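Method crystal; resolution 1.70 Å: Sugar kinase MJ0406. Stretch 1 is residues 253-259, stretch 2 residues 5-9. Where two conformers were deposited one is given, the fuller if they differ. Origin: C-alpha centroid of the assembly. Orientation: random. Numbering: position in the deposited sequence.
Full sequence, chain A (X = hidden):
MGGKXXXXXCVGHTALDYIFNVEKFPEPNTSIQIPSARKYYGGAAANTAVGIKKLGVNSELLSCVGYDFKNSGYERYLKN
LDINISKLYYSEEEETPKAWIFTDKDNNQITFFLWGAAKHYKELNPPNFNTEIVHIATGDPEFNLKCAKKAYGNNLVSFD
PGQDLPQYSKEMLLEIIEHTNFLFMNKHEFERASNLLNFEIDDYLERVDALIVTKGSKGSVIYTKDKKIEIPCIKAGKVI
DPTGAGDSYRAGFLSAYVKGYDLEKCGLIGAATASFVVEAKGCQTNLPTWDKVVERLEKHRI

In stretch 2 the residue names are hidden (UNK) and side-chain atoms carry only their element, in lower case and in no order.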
ATOM      1  N   PHE A 253      23.052  -9.454  19.921  1.00 19.94           N
ATOM      2  CA  PHE A 253      24.166  -8.774  20.574  1.00 19.78           C
ATOM      3  C   PHE A 253      23.767  -8.310  21.977  1.00 20.13           C
ATOM      4  O   PHE A 253      24.457  -8.542  22.944  1.00 19.94           O
ATOM      5  CB  PHE A 253      24.591  -7.578  19.731  1.00 20.55           C
ATOM      6  CG  PHE A 253      25.878  -6.948  20.164  1.00 21.28           C
ATOM      7  CD1 PHE A 253      27.029  -7.153  19.426  1.00 22.51           C
ATOM      8  CD2 PHE A 253      25.938  -6.128  21.283  1.00 22.44           C
ATOM      9  CE1 PHE A 253      28.220  -6.593  19.816  1.00 23.10           C
ATOM     10  CE2 PHE A 253      27.143  -5.559  21.670  1.00 23.29           C
ATOM     11  CZ  PHE A 253      28.281  -5.794  20.911  1.00 21.89           C
ATOM     12  N   LEU A 254      22.639  -7.620  22.056  1.00 19.99           N
ATOM     13  CA  LEU A 254      22.160  -7.063  23.320  1.00 20.50           C
ATOM     14  C   LEU A 254      21.689  -8.156  24.287  1.00 20.27           C
ATOM     15  O   LEU A 254      21.875  -8.041  25.494  1.00 19.86           O
ATOM     16  CB  LEU A 254      21.023  -6.085  23.043  1.00 20.67           C
ATOM     17  CG  LEU A 254      21.437  -4.865  22.223  1.00 21.28           C
ATOM     18  CD1 LEU A 254      20.207  -4.049  21.878  1.00 23.65           C
ATOM     19  CD2 LEU A 254      22.434  -4.017  22.999  1.00 21.54           C
ATOM     20  N   SER A 255      21.109  -9.225  23.760  1.00 20.27           N
ATOM     21  CA  SER A 255      20.696 -10.351  24.599  1.00 20.37           C
ATOM     22  C   SER A 255      21.910 -11.010  25.251  1.00 20.28           C
ATOM     23  O   SER A 255      21.914 -11.316  26.448  1.00 20.04           O
ATOM     24  CB  SER A 255      19.904 -11.387  23.794  1.00 20.86           C
ATOM     25  OG  SER A 255      18.657 -10.858  23.354  1.00 21.15           O
ATOM     26  N   ALA A 256      22.941 -11.236  24.443  1.00 20.16           N
ATOM     27  CA  ALA A 256      24.198 -11.786  24.926  1.00 19.47           C
ATOM     28  C   ALA A 256      24.818 -10.868  25.952  1.00 19.86           C
ATOM     29  O   ALA A 256      25.361 -11.322  26.960  1.00 19.40           O
ATOM     30  CB  ALA A 256      25.145 -12.005  23.786  1.00 19.00           C
ATOM     31  N   TYR A 257      24.720  -9.562  25.729  1.00 19.42           N
ATOM     32  CA  TYR A 257      25.290  -8.639  26.684  1.00 20.22           C
ATOM     33  C   TYR A 257      24.613  -8.754  28.046  1.00 20.61           C
ATOM     34  O   TYR A 257      25.302  -8.859  29.087  1.00 21.64           O
ATOM     35  CB  TYR A 257      25.265  -7.199  26.165  1.00 20.40           C
ATOM     36  CG  TYR A 257      26.046  -6.306  27.071  1.00 21.55           C
ATOM     37  CD1 TYR A 257      27.409  -6.159  26.902  1.00 25.72           C
ATOM     38  CD2 TYR A 257      25.438  -5.656  28.137  1.00 22.42           C
ATOM     39  CE1 TYR A 257      28.156  -5.354  27.757  1.00 27.42           C
ATOM     40  CE2 TYR A 257      26.165  -4.849  28.981  1.00 24.80           C
ATOM     41  CZ  TYR A 257      27.525  -4.709  28.790  1.00 26.27           C
ATOM     42  OH  TYR A 257      28.264  -3.907  29.640  1.00 29.40           O
ATOM     43  N   VAL A 258      23.282  -8.759  28.057  1.00 21.41           N
ATOM     44  CA  VAL A 258      22.511  -8.893  29.295  1.00 22.32           C
ATOM     45  C   VAL A 258      22.791 -10.228  29.956  1.00 22.26           C
ATOM     46  O   VAL A 258      22.815 -10.339  31.207  1.00 21.99           O
ATOM     47  CB  VAL A 258      20.989  -8.678  29.042  1.00 22.89           C
ATOM     48  CG1 VAL A 258      20.131  -9.096  30.259  1.00 25.63           C
ATOM     49  CG2 VAL A 258      20.758  -7.223  28.685  1.00 23.90           C
ATOM     50  N   LYS A 259      23.035 -11.248  29.135  1.00 21.40           N
ATOM     51  CA  LYS A 259      23.350 -12.582  29.646  1.00 21.72           C
ATOM     52  C   LYS A 259      24.795 -12.688  30.165  1.00 21.67           C
ATOM     53  O   LYS A 259      25.179 -13.718  30.720  1.00 21.83           O
ATOM     54  CB  LYS A 259      23.082 -13.643  28.586  1.00 21.64           C
ATOM     55  CG  LYS A 259      21.607 -13.934  28.383  1.00 24.34           C
ATOM     56  CD  LYS A 259      21.359 -14.915  27.255  1.00 26.19           C
ATOM     57  CE  LYS A 259      19.872 -15.200  27.110  1.00 29.79           C
ATOM     58  NZ  LYS A 259      19.558 -16.632  26.890  1.00 33.46           N
ATOM     59  N   UNK A   5      17.192  -3.399  36.102  1.00 48.60           N
ATOM     60  CA  UNK A   5      16.957  -4.879  36.039  1.00 46.97           C
ATOM     61  C   UNK A   5      17.143  -5.654  34.703  1.00 45.21           C
ATOM     62  O   UNK A   5      17.183  -5.052  33.648  1.00 45.33           O
ATOM     63  s   UNK A   5      13.498  -5.041  38.342  0.20 47.09           S
ATOM     64  c   UNK A   5      15.521  -5.165  36.489  0.20 46.98           C
ATOM     65  c   UNK A   5      15.268  -5.050  37.974  0.20 47.02           C
ATOM     66  c   UNK A   5      12.834  -6.197  37.096  0.20 47.15           C
ATOM     67  N   UNK A   6      17.169  -7.000  34.781  1.00 42.95           N
ATOM     68  CA  UNK A   6      17.597  -7.917  33.674  1.00 40.78           C
ATOM     69  C   UNK A   6      16.685  -8.020  32.440  1.00 38.17           C
ATOM     70  O   UNK A   6      16.154  -9.078  32.086  1.00 38.73           O
ATOM     71  o   UNK A   6      18.306 -11.513  35.859  0.20 41.63           O
ATOM     72  c   UNK A   6      19.211 -10.655  35.936  0.20 41.65           C
ATOM     73  c   UNK A   6      17.866  -9.325  34.229  1.00 41.11           C
ATOM     74  o   UNK A   6      20.174 -10.764  36.723  0.20 41.54           O
ATOM     75  c   UNK A   6      19.149  -9.421  35.045  1.00 41.77           C
ATOM     76  N   UNK A   7      16.617  -6.890  31.734  1.00 34.21           N
ATOM     77  CA  UNK A   7      15.557  -6.718  30.781  1.00 30.35           C
ATOM     78  C   UNK A   7      16.053  -5.636  29.822  1.00 26.55           C
ATOM     79  O   UNK A   7      16.999  -4.909  30.097  1.00 24.84           O
ATOM     80  c   UNK A   7      14.280  -6.326  31.534  1.00 31.00           C
ATOM     81  c   UNK A   7      11.745  -6.203  31.765  0.50 33.07           C
ATOM     82  c   UNK A   7      12.928  -6.301  30.778  1.00 33.01           C
ATOM     83  n   UNK A   7       9.232  -6.390  32.080  0.50 34.08           N
ATOM     84  c   UNK A   7      10.391  -6.573  31.137  0.50 33.62           C
ATOM     85  N   UNK A   8      15.425  -5.582  28.670  1.00 23.55           N
ATOM     86  CA  UNK A   8      15.760  -4.603  27.661  1.00 22.28           C
ATOM     87  C   UNK A   8      14.481  -3.927  27.214  1.00 21.98           C
ATOM     88  O   UNK A   8      13.493  -4.598  26.948  1.00 21.46           O
ATOM     89  c   UNK A   8      17.705  -5.998  26.900  1.00 22.76           C
ATOM     90  c   UNK A   8      18.387  -6.805  25.819  1.00 21.42           C
ATOM     91  c   UNK A   8      16.724  -4.250  25.357  1.00 21.85           C
ATOM     92  c   UNK A   8      16.426  -5.286  26.449  1.00 22.11           C
ATOM     93  N   UNK A   9      14.516  -2.601  27.150  1.00 21.27           N
ATOM     94  CA  UNK A   9      13.453  -1.790  26.587  1.00 21.27           C
ATOM     95  C   UNK A   9      13.816  -1.472  25.147  1.00 20.79           C
ATOM     96  O   UNK A   9      14.937  -1.065  24.876  1.00 22.01           O
ATOM     97  c   UNK A   9      13.341  -0.463  27.349  1.00 21.59           C
ATOM     98  c   UNK A   9      12.152   0.343  26.832  1.00 21.57           C
ATOM     99  o   UNK A   9      13.065  -0.702  28.741  1.00 22.52           O
TER

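Position 5 carries four side-chain atoms beyond CA: two carbons, a sulfur and a last carbon, in an unbranched row. The side chain lies exposed, is out of reach of stretch 1, and meets a neighbouring molecule in the crystal. A thioether between carbons occurs in methionine alone among the standard residues, so this is Met5. With no contact to the helix, its residue type is not explained by this contact.

At position 6 there are three carbons, the third bearing two oxygens. The closest approach to stretch 1 is by backbone: the carbonyl carbon C of position 6 lies 4.2 Å from CG1 of Val258, with CB of position 6 only slightly farther, at 4.6 Å from the same CG1. A carboxylate on a two-methylene stem is glutamate, Glu6. The chain turns a corner here, and the CA-to-CB bond points sideways relative to the helix; the residue is exposed, where a carboxylate can be solvated, and it forms no hydrogen bond or salt bridge with stretch 1. The corner is accompanied by a weak hydrogen bond from the amide N of position 7 to the carbonyl O of Met5, 2.7 Å long.

Position 7 shows four carbons in a row ending in nitrogen. It meets the helix through its backbone, with N of position 7 4.4 Å from CG1 of Val258, while its CA-to-CB bond points away from the helix. The row of atoms is the signature of lysine, Lys7. In the conformer given, all four chi angles are t, so the chain is fully extended. Its amine, NZ, is hydrogen-bonded elsewhere in the structure. A long polar chain suits a strand position that faces away from the helix, since the charged end can find a polar partner without being buried against apolar side chains.

The side chain at position 8 has four carbons, forked at the first, one arm being two carbons long. Its CA-to-CB bond points toward the helix, and the longer arm touches both Val258 and Leu254. Branching at CB with unequal arms identifies isoleucine, Ile8. With chi1 m and chi2 t, CG1 of Ile8 packs 3.7 Å from CG2 of Val258, while CD1 of Ile8 lies 3.9 Å from CB of Leu254 and 3.7 Å from O of Leu254. This oxygen already accepts a hydrogen bond from N of Val258 at 3.0 Å, so the methyl group rests against a satisfied backbone. A beta-branched side chain is at home in a strand, and this apolar arm is long enough to meet both helix residues.

At position 9 one carbon carries an oxygen and another carbon; none touches stretch 1. That is threonine, Thr9, a beta-branched residue well suited to a strand. It is buried, and its OG1 finds a hydrogen bond elsewhere in the structure.

The contact is thus a small apolar one, burying 202 Å² in total, with no hydrogen bonds across it. Helix and strand run roughly antiparallel, at 144°, and their axes approach to 9.3 Å, leaving room for side chains between them. Leu254 and Val258, four residues and about one helical turn apart, both point toward the strand, and Ile8 bridges them. Beside this apolar patch, Val258 also packs against the backbone at the corner.

Stretch 2 5-9: MEKIT
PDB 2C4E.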